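Local coordinates for protein cell division GTPase FtsZ, diverged (Clostridium botulinum C, PDB 3V3T) that belongs to the tubulin/FtsZ superfamily of cytoskeletal GTPase-like proteins, as a diverged relative of the bacterial cell division protein FtsZ, at residues G25-K39 and D43-P55. The protein carries 1 engineered substitution. Sequence-based numbering, arbitrary orientation.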
loop_
_atom_site.group_PDB
_atom_site.type_symbol
_atom_site.label_atom_id
_atom_site.label_comp_id
_atom_site.label_asym_id
_atom_site.label_seq_id
_atom_site.Cartn_x
_atom_site.Cartn_y
_atom_site.Cartn_z
ATOM N N GLY A 25 -7.270 -14.169 -0.066
ATOM C CA GLY A 25 -7.978 -15.096 0.808
ATOM C C GLY A 25 -9.232 -14.461 1.391
ATOM O O GLY A 25 -10.175 -15.155 1.763
ATOM N N ILE A 26 -9.247 -13.133 1.459
ATOM C CA ILE A 26 -10.403 -12.393 1.957
ATOM C C ILE A 26 -11.368 -12.123 0.804
ATOM O O ILE A 26 -12.587 -12.134 0.974
ATOM C CB ILE A 26 -9.969 -11.049 2.614
ATOM C CG1 ILE A 26 -9.310 -11.304 3.970
ATOM C CG2 ILE A 26 -11.156 -10.126 2.810
ATOM C CD1 ILE A 26 -8.804 -10.038 4.659
ATOM N N CYS A 27 -10.807 -11.878 -0.375
ATOM C CA CYS A 27 -11.604 -11.640 -1.571
ATOM C C CYS A 27 -10.748 -11.894 -2.805
ATOM O O CYS A 27 -9.689 -11.285 -2.963
ATOM C CB CYS A 27 -12.127 -10.204 -1.594
ATOM S SG CYS A 27 -13.115 -9.825 -3.064
ATOM N N GLY A 28 -11.210 -12.780 -3.681
ATOM C CA GLY A 28 -10.430 -13.178 -4.837
ATOM C C GLY A 28 -10.806 -12.444 -6.109
ATOM O O GLY A 28 -10.415 -12.840 -7.212
ATOM N N ASP A 29 -11.579 -11.376 -5.955
ATOM C CA ASP A 29 -12.019 -10.587 -7.090
ATOM C C ASP A 29 -10.879 -9.766 -7.703
ATOM O O ASP A 29 -11.006 -9.264 -8.822
ATOM C CB ASP A 29 -13.173 -9.680 -6.682
ATOM C CG ASP A 29 -14.377 -10.459 -6.203
ATOM O OD1 ASP A 29 -14.453 -11.669 -6.497
ATOM O OD2 ASP A 29 -15.249 -9.863 -5.541
ATOM N N TYR A 30 -9.767 -9.643 -6.980
ATOM C CA TYR A 30 -8.592 -8.933 -7.490
ATOM C C TYR A 30 -7.767 -9.827 -8.423
ATOM O O TYR A 30 -7.840 -11.057 -8.353
ATOM C CB TYR A 30 -7.704 -8.443 -6.337
ATOM C CG TYR A 30 -8.452 -7.656 -5.298
ATOM C CD1 TYR A 30 -8.678 -6.298 -5.458
ATOM C CD2 TYR A 30 -8.942 -8.276 -4.150
ATOM C CE1 TYR A 30 -9.384 -5.584 -4.516
ATOM C CE2 TYR A 30 -9.641 -7.567 -3.202
ATOM C CZ TYR A 30 -9.863 -6.231 -3.394
ATOM O OH TYR A 30 -10.558 -5.531 -2.448
ATOM N N ASN A 31 -6.981 -9.198 -9.289
ATOM C CA ASN A 31 -6.003 -9.903 -10.111
ATOM C C ASN A 31 -4.601 -9.742 -9.528
ATOM O O ASN A 31 -4.311 -8.744 -8.863
ATOM C CB ASN A 31 -6.011 -9.347 -11.529
ATOM C CG ASN A 31 -7.395 -9.318 -12.144
ATOM O OD1 ASN A 31 -7.976 -10.359 -12.458
ATOM N ND2 ASN A 31 -7.922 -8.118 -12.342
ATOM N N ALA A 32 -3.721 -10.701 -9.804
ATOM C CA ALA A 32 -2.399 -10.706 -9.195
ATOM C C ALA A 32 -1.426 -11.532 -10.014
ATOM O O ALA A 32 -1.769 -12.595 -10.511
ATOM C CB ALA A 32 -2.466 -11.254 -7.743
ATOM N N LEU A 33 -0.205 -11.027 -10.140
ATOM C CA LEU A 33 0.903 -11.776 -10.707
ATOM C C LEU A 33 2.000 -11.773 -9.660
ATOM O O LEU A 33 2.631 -10.742 -9.410
ATOM C CB LEU A 33 1.415 -11.102 -11.978
ATOM C CG LEU A 33 2.637 -11.792 -12.598
ATOM C CD1 LEU A 33 2.263 -13.158 -13.160
ATOM C CD2 LEU A 33 3.257 -10.939 -13.693
ATOM N N PHE A 34 2.217 -12.908 -9.010
ATOM C CA PHE A 34 3.239 -12.949 -7.969
ATOM C C PHE A 34 4.612 -13.130 -8.596
ATOM O O PHE A 34 4.833 -14.050 -9.378
ATOM C CB PHE A 34 2.965 -14.062 -6.983
ATOM C CG PHE A 34 1.681 -13.898 -6.213
ATOM C CD1 PHE A 34 1.704 -13.575 -4.864
ATOM C CD2 PHE A 34 0.463 -14.112 -6.822
ATOM C CE1 PHE A 34 0.531 -13.458 -4.150
ATOM C CE2 PHE A 34 -0.710 -13.999 -6.120
ATOM C CZ PHE A 34 -0.680 -13.665 -4.779
ATOM N N ILE A 35 5.529 -12.244 -8.245
ATOM C CA ILE A 35 6.848 -12.243 -8.848
ATOM C C ILE A 35 7.876 -12.500 -7.770
ATOM O O ILE A 35 7.810 -11.904 -6.689
ATOM C CB ILE A 35 7.125 -10.876 -9.500
ATOM C CG1 ILE A 35 6.192 -10.670 -10.698
ATOM C CG2 ILE A 35 8.579 -10.753 -9.909
ATOM C CD1 ILE A 35 5.746 -9.214 -10.894
ATOM N N ASN A 36 8.827 -13.388 -8.050
ATOM C CA ASN A 36 9.814 -13.751 -7.040
ATOM C C ASN A 36 11.049 -14.457 -7.616
ATOM O O ASN A 36 10.968 -15.150 -8.629
ATOM C CB ASN A 36 9.150 -14.641 -5.978
ATOM C CG ASN A 36 9.783 -14.499 -4.595
ATOM O OD1 ASN A 36 10.976 -14.219 -4.458
ATOM N ND2 ASN A 36 8.974 -14.695 -3.561
ATOM N N THR A 37 12.188 -14.270 -6.955
ATOM C CA THR A 37 13.387 -15.049 -7.242
ATOM C C THR A 37 13.288 -16.454 -6.638
ATOM O O THR A 37 13.916 -17.385 -7.124
ATOM C CB THR A 37 14.659 -14.352 -6.718
ATOM O OG1 THR A 37 14.448 -13.918 -5.366
ATOM C CG2 THR A 37 14.989 -13.141 -7.570
ATOM N N SER A 38 12.486 -16.604 -5.589
ATOM C CA SER A 38 12.378 -17.883 -4.886
ATOM C C SER A 38 11.202 -18.729 -5.359
ATOM O O SER A 38 10.045 -18.316 -5.231
ATOM C CB SER A 38 12.248 -17.646 -3.380
ATOM O OG SER A 38 11.670 -18.770 -2.733
ATOM N N LYS A 39 11.491 -19.921 -5.877
ATOM C CA LYS A 39 10.440 -20.820 -6.336
ATOM C C LYS A 39 9.657 -21.397 -5.156
ATOM O O LYS A 39 8.424 -21.501 -5.202
ATOM C CB LYS A 39 11.017 -21.942 -7.206
ATOM C CG LYS A 39 9.956 -22.697 -7.997
ATOM C CD LYS A 39 9.027 -21.727 -8.726
ATOM C CE LYS A 39 7.770 -22.418 -9.256
ATOM N NZ LYS A 39 6.734 -21.445 -9.734
ATOM N N ASP A 43 5.736 -21.364 -4.793
ATOM C CA ASP A 43 5.059 -22.646 -4.630
ATOM C C ASP A 43 4.242 -22.712 -3.349
ATOM O O ASP A 43 3.280 -23.476 -3.254
ATOM C CB ASP A 43 6.060 -23.807 -4.667
ATOM C CG ASP A 43 6.515 -24.136 -6.075
ATOM O OD1 ASP A 43 5.734 -23.886 -7.018
ATOM O OD2 ASP A 43 7.648 -24.644 -6.241
ATOM N N SER A 44 4.622 -21.907 -2.366
ATOM C CA SER A 44 3.977 -21.964 -1.064
ATOM C C SER A 44 2.831 -20.961 -0.909
ATOM O O SER A 44 2.184 -20.903 0.136
ATOM C CB SER A 44 5.007 -21.779 0.040
ATOM O OG SER A 44 4.374 -21.821 1.304
ATOM N N LEU A 45 2.582 -20.176 -1.952
ATOM C CA LEU A 45 1.409 -19.310 -1.997
ATOM C C LEU A 45 0.131 -20.158 -1.999
ATOM O O LEU A 45 0.065 -21.203 -2.658
ATOM C CB LEU A 45 1.460 -18.432 -3.247
ATOM C CG LEU A 45 2.569 -17.366 -3.279
ATOM C CD1 LEU A 45 2.675 -16.719 -4.652
ATOM C CD2 LEU A 45 2.344 -16.315 -2.209
ATOM N N LYS A 46 -0.883 -19.713 -1.262
ATOM C CA LYS A 46 -2.147 -20.450 -1.201
ATOM C C LYS A 46 -3.094 -20.106 -2.349
ATOM O O LYS A 46 -3.780 -20.982 -2.864
ATOM C CB LYS A 46 -2.866 -20.203 0.125
ATOM C CG LYS A 46 -2.154 -20.758 1.343
ATOM C CD LYS A 46 -3.064 -20.732 2.568
ATOM C CE LYS A 46 -3.586 -19.325 2.848
ATOM N NZ LYS A 46 -4.479 -19.268 4.048
ATOM N N HIS A 47 -3.115 -18.837 -2.756
ATOM C CA HIS A 47 -4.148 -18.335 -3.659
ATOM C C HIS A 47 -3.589 -17.702 -4.935
ATOM O O HIS A 47 -4.169 -16.762 -5.488
ATOM C CB HIS A 47 -5.007 -17.295 -2.924
ATOM C CG HIS A 47 -5.528 -17.762 -1.601
ATOM N ND1 HIS A 47 -6.293 -18.902 -1.460
ATOM C CD2 HIS A 47 -5.405 -17.238 -0.359
ATOM C CE1 HIS A 47 -6.610 -19.062 -0.189
ATOM N NE2 HIS A 47 -6.086 -18.064 0.501
ATOM N N ALA A 48 -2.459 -18.195 -5.405
ATOM C CA ALA A 48 -1.836 -17.590 -6.568
ATOM C C ALA A 48 -2.278 -18.278 -7.858
ATOM O O ALA A 48 -1.927 -19.431 -8.108
ATOM C CB ALA A 48 -0.319 -17.627 -6.432
ATOM N N LYS A 49 -3.054 -17.571 -8.673
ATOM C CA LYS A 49 -3.446 -18.085 -9.982
ATOM C C LYS A 49 -2.339 -17.845 -11.008
ATOM O O LYS A 49 -2.212 -18.597 -11.969
ATOM C CB LYS A 49 -4.758 -17.449 -10.468
ATOM C CG LYS A 49 -6.020 -17.908 -9.733
ATOM C CD LYS A 49 -7.240 -17.868 -10.661
ATOM C CE LYS A 49 -8.547 -17.696 -9.894
ATOM N NZ LYS A 49 -8.751 -16.271 -9.489
ATOM N N HIS A 50 -1.543 -16.795 -10.805
ATOM C CA HIS A 50 -0.470 -16.465 -11.742
ATOM C C HIS A 50 0.832 -16.107 -11.033
ATOM O O HIS A 50 0.853 -15.257 -10.149
ATOM C CB HIS A 50 -0.907 -15.320 -12.650
ATOM C CG HIS A 50 -2.255 -15.531 -13.255
ATOM N ND1 HIS A 50 -3.397 -14.951 -12.747
ATOM C CD2 HIS A 50 -2.651 -16.287 -14.307
ATOM C CE1 HIS A 50 -4.439 -15.330 -13.469
ATOM N NE2 HIS A 50 -4.013 -16.141 -14.420
ATOM N N THR A 51 1.914 -16.762 -11.430
ATOM C CA THR A 51 3.224 -16.520 -10.845
ATOM C C THR A 51 4.276 -16.313 -11.925
ATOM O O THR A 51 4.132 -16.777 -13.058
ATOM C CB THR A 51 3.675 -17.700 -9.964
ATOM O OG1 THR A 51 3.727 -18.892 -10.752
ATOM C CG2 THR A 51 2.712 -17.916 -8.831
ATOM N N TYR A 52 5.337 -15.603 -11.570
ATOM C CA TYR A 52 6.475 -15.453 -12.458
ATOM C C TYR A 52 7.762 -15.592 -11.671
ATOM O O TYR A 52 8.111 -14.727 -10.860
ATOM C CB TYR A 52 6.452 -14.101 -13.170
ATOM C CG TYR A 52 7.601 -13.940 -14.147
ATOM C CD1 TYR A 52 7.533 -14.484 -15.425
ATOM C CD2 TYR A 52 8.757 -13.265 -13.786
ATOM C CE1 TYR A 52 8.581 -14.347 -16.315
ATOM C CE2 TYR A 52 9.805 -13.125 -14.665
ATOM C CZ TYR A 52 9.714 -13.664 -15.927
ATOM O OH TYR A 52 10.764 -13.523 -16.804
ATOM N N HIS A 53 8.467 -16.687 -11.922
ATOM C CA HIS A 53 9.730 -16.964 -11.259
ATOM C C HIS A 53 10.861 -16.300 -12.017
ATOM O O HIS A 53 10.978 -16.465 -13.230
ATOM C CB HIS A 53 9.973 -18.473 -11.207
ATOM C CG HIS A 53 11.224 -18.859 -10.483
ATOM N ND1 HIS A 53 12.382 -19.222 -11.135
ATOM C CD2 HIS A 53 11.498 -18.943 -9.159
ATOM C CE1 HIS A 53 13.315 -19.515 -10.245
ATOM N NE2 HIS A 53 12.803 -19.353 -9.038
ATOM N N ILE A 54 11.699 -15.549 -11.313
ATOM C CA ILE A 54 12.893 -15.007 -11.945
ATOM C C ILE A 54 14.081 -15.977 -11.858
ATOM O O ILE A 54 14.531 -16.326 -10.765
ATOM C CB ILE A 54 13.276 -13.656 -11.359
ATOM C CG1 ILE A 54 12.108 -12.678 -11.507
ATOM C CG2 ILE A 54 14.529 -13.130 -12.048
ATOM C CD1 ILE A 54 12.363 -11.355 -10.886
ATOM N N PRO A 55 14.592 -16.408 -13.020
ATOM C CA PRO A 55 15.696 -17.372 -13.109
ATOM C C PRO A 55 16.864 -17.040 -12.178
ATOM O O PRO A 55 17.710 -17.914 -11.956
ATOM C CB PRO A 55 16.132 -17.255 -14.568
ATOM C CG PRO A 55 14.888 -16.863 -15.291
ATOM C CD PRO A 55 14.145 -15.957 -14.351
HETATM O O HOH W 1 -8.161 -14.762 -7.526
HETATM O O HOH W 2 -5.151 -13.381 -10.317
HETATM O O HOH W 3 -2.707 -14.543 -8.949
#
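The F34 ring is the bump around which the loop from L45 to H50 wraps. L45 lays its CD1 methyl against the near end of the ring, 3.3 Å from F34 CD1, and its CD2 leans on the same side. Also on that side, but by the ring's other flank, the A48 methyl closes in, CB 3.6 Å from F34 CD2, and the H50 carbonyl oxygen lies in the ring plane at the edge. With CG anti to the carbonyl carbon (chi1 -63°), F34 reaches into this hollow and also rests on V20 of helix 14-26. Beyond it, H47 brings NE2 and CD2 of its imidazole up to the CA of G25, while D21 takes the backbone N of both K46 and H47.

Strands 34-36 and 51-53 run side by side, 12° from parallel, as the two strands of a beta-alpha-beta unit joined through helix 39-43; 51-53 is the outermost strand at this end of the Rossmann-like GTPase-domain sheet. Four backbone bonds lace them: F34 N to H50 O, Y52 N to F34 O (2.7 Å), N36 N to Y52 O, and I54 N to N36 O. L33 CD1 tucks against H50 CB. On the face opposite F34, I35 meets the CB of Y52 and, through CG2, I54 CD1 at 4.0 Å; helix 75-85 packs on L33 and Y52.

Where the strands end, the H53 ring sits beside the aliphatic part of K39, its CD2 3.6 Å from K39 CB, with K39 N at the ring edge. The K39 chain kinks at chi2 (49°), and its CE passes D43 OD1, with a long NZ-to-OD1 salt bridge of 3.8 Å. Before the strands pair, water 3 bridges A32 O to H50 N, and water 1 links G28 O with K49 NZ.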